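Local coordinates for probable protein phosphatase 2C 50 (Oryza sativa subsp. japonica, PDB 5ZCG) that probably removes phosphate groups from phosphoserine and phosphothreonine residues of other proteins, as a magnesium-containing member of the PP2C family of Ser/Thr phosphatases, at residues L34-R37 against R38-D41; C110-R113 against V114-V118. The protein carries 5 engineered substitutions. All coordinates share one frame; numbering follows the deposited sequence.

Interaction 1: residues L34-R37 against R38-D41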
ATOM      1  N   LEU A  34      25.914  13.374   9.618  1.00 36.53           N
ATOM      2  CA  LEU A  34      26.514  13.856   8.381  1.00 35.92           C
ATOM      3  C   LEU A  34      28.033  13.955   8.425  1.00 40.78           C
ATOM      4  O   LEU A  34      28.669  13.827   7.376  1.00 40.43           O
ATOM      5  CB  LEU A  34      25.940  15.231   8.007  1.00 34.55           C
ATOM      6  CG  LEU A  34      24.416  15.316   7.887  1.00 38.90           C
ATOM      7  CD1 LEU A  34      23.972  16.737   7.572  1.00 40.10           C
ATOM      8  CD2 LEU A  34      23.900  14.348   6.827  1.00 35.89           C
ATOM      9  N   ALA A  35      28.632  14.174   9.596  1.00 41.09           N
ATOM     10  CA  ALA A  35      30.081  14.271   9.704  1.00 41.50           C
ATOM     11  C   ALA A  35      30.513  13.814  11.092  1.00 42.50           C
ATOM     12  O   ALA A  35      29.731  13.832  12.047  1.00 40.99           O
ATOM     13  CB  ALA A  35      30.566  15.690   9.407  1.00 41.02           C
ATOM     14  N   SER A  36      31.766  13.380  11.195  1.00 44.84           N
ATOM     15  CA  SER A  36      32.212  12.801  12.452  1.00 47.41           C
ATOM     16  C   SER A  36      32.412  13.885  13.507  1.00 44.95           C
ATOM     17  O   SER A  36      32.643  15.059  13.203  1.00 47.50           O
ATOM     18  CB  SER A  36      33.511  12.020  12.254  1.00 52.70           C
ATOM     19  OG  SER A  36      34.634  12.884  12.309  1.00 56.63           O
ATOM     20  N   ARG A  37      32.317  13.469  14.773  1.00 39.69           N
ATOM     21  CA  ARG A  37      32.564  14.392  15.877  1.00 40.05           C
ATOM     22  C   ARG A  37      34.012  14.870  15.880  1.00 42.49           C
ATOM     23  O   ARG A  37      34.290  16.036  16.191  1.00 41.26           O
ATOM     24  CB  ARG A  37      32.209  13.727  17.207  1.00 37.85           C
ATOM     25  CG  ARG A  37      32.649  14.525  18.437  1.00 40.39           C
ATOM     26  CD  ARG A  37      32.454  13.729  19.719  1.00 42.83           C
ATOM     27  NE  ARG A  37      31.055  13.667  20.134  1.00 45.20           N
ATOM     28  CZ  ARG A  37      30.460  12.566  20.582  1.00 49.96           C
ATOM     29  NH1 ARG A  37      31.140  11.432  20.669  1.00 52.06           N
ATOM     30  NH2 ARG A  37      29.181  12.595  20.937  1.00 50.76           N
ATOM     31  N   ARG A  38      34.946  13.984  15.522  1.00 43.78           N
ATOM     32  CA  ARG A  38      36.364  14.339  15.508  1.00 45.67           C
ATOM     33  C   ARG A  38      36.649  15.467  14.519  1.00 42.60           C
ATOM     34  O   ARG A  38      37.350  16.438  14.843  1.00 41.35           O
ATOM     35  CB  ARG A  38      37.183  13.087  15.181  1.00 49.79           C
ATOM     36  CG  ARG A  38      38.455  13.318  14.385  1.00 54.11           C
ATOM     37  CD  ARG A  38      38.933  12.015  13.746  1.00 54.14           C
ATOM     38  NE  ARG A  38      38.299  11.765  12.452  1.00 50.74           N
ATOM     39  CZ  ARG A  38      37.628  10.659  12.142  1.00 47.78           C
ATOM     40  NH1 ARG A  38      37.493   9.683  13.029  1.00 43.10           N
ATOM     41  NH2 ARG A  38      37.091  10.531  10.935  1.00 52.13           N
ATOM     42  N   ASP A  39      36.092  15.365  13.308  1.00 42.01           N
ATOM     43  CA  ASP A  39      36.374  16.350  12.269  1.00 44.42           C
ATOM     44  C   ASP A  39      35.812  17.720  12.633  1.00 41.17           C
ATOM     45  O   ASP A  39      36.457  18.744  12.386  1.00 41.04           O
ATOM     46  CB  ASP A  39      35.817  15.868  10.932  1.00 52.44           C
ATOM     47  CG  ASP A  39      36.516  14.615  10.435  1.00 58.56           C
ATOM     48  OD1 ASP A  39      37.746  14.509  10.633  1.00 60.41           O
ATOM     49  OD2 ASP A  39      35.841  13.741   9.850  1.00 59.55           O
ATOM     50  N   LEU A  40      34.612  17.759  13.223  1.00 41.42           N
ATOM     51  CA  LEU A  40      34.026  19.038  13.613  1.00 39.46           C
ATOM     52  C   LEU A  40      34.732  19.618  14.831  1.00 39.70           C
ATOM     53  O   LEU A  40      34.903  20.838  14.933  1.00 38.83           O
ATOM     54  CB  LEU A  40      32.533  18.877  13.900  1.00 39.32           C
ATOM     55  CG  LEU A  40      31.565  19.026  12.728  1.00 40.81           C
ATOM     56  CD1 LEU A  40      31.797  20.336  11.985  1.00 39.00           C
ATOM     57  CD2 LEU A  40      31.704  17.856  11.798  1.00 44.40           C
ATOM     58  N   ASP A  41      35.148  18.759  15.765  1.00 39.65           N
ATOM     59  CA  ASP A  41      35.894  19.248  16.918  1.00 46.46           C
ATOM     60  C   ASP A  41      37.246  19.806  16.505  1.00 44.04           C
ATOM     61  O   ASP A  41      37.785  20.686  17.186  1.00 37.17           O
ATOM     62  CB  ASP A  41      36.072  18.136  17.952  1.00 52.94           C
ATOM     63  CG  ASP A  41      36.556  18.665  19.288  1.00 65.20           C
ATOM     64  OD1 ASP A  41      35.793  19.408  19.945  1.00 69.65           O
ATOM     65  OD2 ASP A  41      37.701  18.349  19.680  1.00 70.19           O
TER

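Interaction 2: residues C110-R113 against V114-V118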
ATOM      1  N   CYS A 110      11.022   4.563  12.392  1.00 30.06           N
ATOM      2  CA  CYS A 110       9.900   5.471  12.169  1.00 32.04           C
ATOM      3  C   CYS A 110       8.807   4.802  11.336  1.00 26.38           C
ATOM      4  O   CYS A 110       7.620   4.837  11.697  1.00 27.21           O
ATOM      5  CB  CYS A 110      10.394   6.749  11.493  1.00 37.79           C
ATOM      6  SG  CYS A 110       9.103   7.707  10.654  1.00 37.66           S
ATOM      7  N   PHE A 111       9.194   4.174  10.219  1.00 25.47           N
ATOM      8  CA  PHE A 111       8.208   3.510   9.366  1.00 30.34           C
ATOM      9  C   PHE A 111       7.527   2.363  10.105  1.00 33.20           C
ATOM     10  O   PHE A 111       6.309   2.165   9.982  1.00 28.29           O
ATOM     11  CB  PHE A 111       8.873   3.009   8.083  1.00 26.96           C
ATOM     12  CG  PHE A 111       8.987   4.058   6.995  1.00 29.32           C
ATOM     13  CD1 PHE A 111       9.320   5.369   7.301  1.00 30.56           C
ATOM     14  CD2 PHE A 111       8.767   3.722   5.667  1.00 27.93           C
ATOM     15  CE1 PHE A 111       9.426   6.331   6.303  1.00 31.40           C
ATOM     16  CE2 PHE A 111       8.874   4.679   4.661  1.00 29.73           C
ATOM     17  CZ  PHE A 111       9.203   5.984   4.980  1.00 27.31           C
ATOM     18  N   GLN A 112       8.299   1.599  10.889  1.00 31.19           N
ATOM     19  CA  GLN A 112       7.729   0.498  11.655  1.00 31.27           C
ATOM     20  C   GLN A 112       6.767   1.006  12.715  1.00 29.31           C
ATOM     21  O   GLN A 112       5.748   0.367  12.991  1.00 29.30           O
ATOM     22  CB  GLN A 112       8.848  -0.323  12.300  1.00 36.71           C
ATOM     23  CG  GLN A 112       8.371  -1.543  13.077  1.00 41.86           C
ATOM     24  CD  GLN A 112       7.699  -2.574  12.187  1.00 47.04           C
ATOM     25  OE1 GLN A 112       8.346  -3.202  11.347  1.00 47.76           O
ATOM     26  NE2 GLN A 112       6.392  -2.751  12.365  1.00 48.03           N
ATOM     27  N   ARG A 113       7.076   2.149  13.330  1.00 32.40           N
ATOM     28  CA  ARG A 113       6.195   2.706  14.349  1.00 32.31           C
ATOM     29  C   ARG A 113       4.884   3.170  13.739  1.00 30.04           C
ATOM     30  O   ARG A 113       3.807   2.931  14.301  1.00 29.42           O
ATOM     31  CB  ARG A 113       6.894   3.857  15.073  1.00 35.68           C
ATOM     32  CG  ARG A 113       5.969   4.728  15.912  1.00 43.26           C
ATOM     33  CD  ARG A 113       5.651   4.086  17.255  1.00 51.28           C
ATOM     34  NE  ARG A 113       6.821   3.441  17.850  1.00 58.03           N
ATOM     35  CZ  ARG A 113       7.794   4.090  18.485  1.00 63.29           C
ATOM     36  NH1 ARG A 113       7.744   5.410  18.613  1.00 63.99           N
ATOM     37  NH2 ARG A 113       8.819   3.419  18.992  1.00 65.92           N
ATOM     38  N   VAL A 114       4.950   3.831  12.583  1.00 31.94           N
ATOM     39  CA  VAL A 114       3.713   4.212  11.904  1.00 28.21           C
ATOM     40  C   VAL A 114       2.916   2.969  11.514  1.00 26.89           C
ATOM     41  O   VAL A 114       1.690   2.922  11.686  1.00 26.99           O
ATOM     42  CB  VAL A 114       4.016   5.106  10.687  1.00 29.96           C
ATOM     43  CG1 VAL A 114       2.763   5.291   9.837  1.00 27.65           C
ATOM     44  CG2 VAL A 114       4.548   6.452  11.153  1.00 28.21           C
ATOM     45  N   ASP A 115       3.597   1.933  11.015  1.00 26.77           N
ATOM     46  CA  ASP A 115       2.905   0.689  10.675  1.00 27.52           C
ATOM     47  C   ASP A 115       2.213   0.092  11.897  1.00 30.67           C
ATOM     48  O   ASP A 115       1.047  -0.316  11.829  1.00 27.06           O
ATOM     49  CB  ASP A 115       3.896  -0.308  10.068  1.00 28.41           C
ATOM     50  CG  ASP A 115       3.218  -1.558   9.520  1.00 38.39           C
ATOM     51  OD1 ASP A 115       2.563  -1.473   8.454  1.00 40.50           O
ATOM     52  OD2 ASP A 115       3.343  -2.633  10.148  1.00 40.45           O
ATOM     53  N   ASP A 116       2.918   0.054  13.035  1.00 32.69           N
ATOM     54  CA  ASP A 116       2.351  -0.497  14.265  1.00 31.82           C
ATOM     55  C   ASP A 116       1.161   0.324  14.743  1.00 33.35           C
ATOM     56  O   ASP A 116       0.202  -0.225  15.299  1.00 32.53           O
ATOM     57  CB  ASP A 116       3.420  -0.551  15.360  1.00 33.23           C
ATOM     58  CG  ASP A 116       4.396  -1.698  15.175  1.00 37.37           C
ATOM     59  OD1 ASP A 116       4.045  -2.685  14.493  1.00 39.22           O
ATOM     60  OD2 ASP A 116       5.517  -1.613  15.721  1.00 39.45           O
ATOM     61  N   GLU A 117       1.211   1.645  14.550  1.00 31.46           N
ATOM     62  CA  GLU A 117       0.063   2.474  14.894  1.00 31.38           C
ATOM     63  C   GLU A 117      -1.118   2.163  13.987  1.00 34.18           C
ATOM     64  O   GLU A 117      -2.264   2.099  14.449  1.00 34.35           O
ATOM     65  CB  GLU A 117       0.436   3.952  14.804  1.00 31.93           C
ATOM     66  CG  GLU A 117       1.395   4.408  15.890  1.00 35.61           C
ATOM     67  CD  GLU A 117       1.751   5.881  15.771  1.00 38.34           C
ATOM     68  OE1 GLU A 117       2.562   6.361  16.592  1.00 36.80           O
ATOM     69  OE2 GLU A 117       1.223   6.555  14.857  1.00 34.70           O
ATOM     70  N   VAL A 118      -0.856   1.964  12.693  1.00 31.24           N
ATOM     71  CA  VAL A 118      -1.932   1.667  11.752  1.00 30.73           C
ATOM     72  C   VAL A 118      -2.600   0.349  12.113  1.00 28.69           C
ATOM     73  O   VAL A 118      -3.832   0.251  12.149  1.00 31.04           O
ATOM     74  CB  VAL A 118      -1.396   1.656  10.306  1.00 27.91           C
ATOM     75  CG1 VAL A 118      -2.341   0.896   9.398  1.00 29.73           C
ATOM     76  CG2 VAL A 118      -1.199   3.073   9.812  1.00 29.31           C
TER
HETATM   77  O   HOH W   1       6.591   0.544  17.080  1.00 43.37           O

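Interaction 1: residues L34-R37 against R38-D41
Ser36 and Asp39 meet at the N-cap of the short helix 37-41, where the serine closes the exposed first turn. Its OG lies between the backbone N and the carbonyl carbon (chi1 84°), which turns the hydroxyl back over the start of the helix. There OG accepts a nearly straight bond from Asp39 N at 3.0 Å. The same hydroxyl gives its proton to Asp39 OD2, 2.9 Å from OG, in a weaker bond. Serine suits the cap because its short side chain can accept from a backbone N-H that has no earlier turn to pair with. Aspartate suits the third helix position because its carboxylate reaches back to the cap and its negative charge should interact favourably with the helix N terminus. With an alanine here the hydroxyl is gone, which would probably leave Asp39 N without its capping acceptor and the Asp39 carboxylate freer to turn.

Arg38 bends at chi3, bringing its guanidinium over the serine. Ser36 OG sits 3.5 Å above one face of that group, toward its rim, while Arg38 NE makes a weak salt bridge to Asp39 OD1. The carboxylate thus has one oxygen turned to the serine and the other to the arginine. Arg37 heads elsewhere: CG anti to the backbone N (chi1 170°) starts a chain whose guanidinium pairs with Asp48 and donates to Met94 O.

Leu40, an apolar residue on the loop-facing side of this surface turn, folds back toward the incoming chain. Its backbone N makes a weak bond to Ser36 O, followed by the firmer helical bond from Asp41 N to Arg37 O at 2.9 Å. Beside them, Leu40 CD2 presses on the small methyl of Ala35, CD2 to CB 3.4 Å, tighter than usual carbon contact.

Interaction 2: residues C110-R113 against V114-V118
Backbone bonds join Cys110 to Val114, Phe111 to Asp115, Gln112 to Asp116 and Arg113 to Glu117, each from a later N-H to the carbonyl four residues before. The most nearly straight runs from Val114 N to Cys110 O, at 3.0 Å and 167°.

Polar side chains add a second layer. Gln112, bent at chi2 (64°), brings NE2 to Asp116 OD1 in a weak bond of 3.2 Å, with the amide and carboxylate planes 37° apart. The other oxygen, Asp116 OD2, accepts from a water 2.8 Å away, which in turn accepts from Arg113 NE in the guanidinium plane. The long, flexible arginine thus meets the aspartate through water.

This is the last part of the amphipathic helix 99-118, whose apolar residues face the protein: Phe111 packs on strands 143-151 and 155-161, and Cys110 on helix 67-91. The beta-branched Val114 lays CG2 against Cys110 O at 3.5 Å.

Buried carboxylates are paired farther afield. Asp115 binds Gly218 N and Lys223. Glu117 passes CG 3.2 Å from Arg113 O, and its extended chain carries the carboxylate to Tyr71 OH and Arg75.

Following the chain from the N terminus, strand 18-28 leads into the loop that interaction 1 ends by turning it into helix 37-41, at the periphery of the fold. The chain then runs through strand 53-63, which supplies magnesium ligand Asp61, and helix 67-91 before reaching interaction 2 at the end of helix 99-118. The two contacts lie in series, neither nested nor crossed, and each spans a single continuous stretch. The centres of interactions 1 and 2 are about 32 Å apart, and the nearest atoms of interactions 1 and 2 about 16 Å apart. Helix 67-91 lies near both: Arg37 bonds weakly to Leu91 O at its end, while Cys110 and Arg113 rest on Val79.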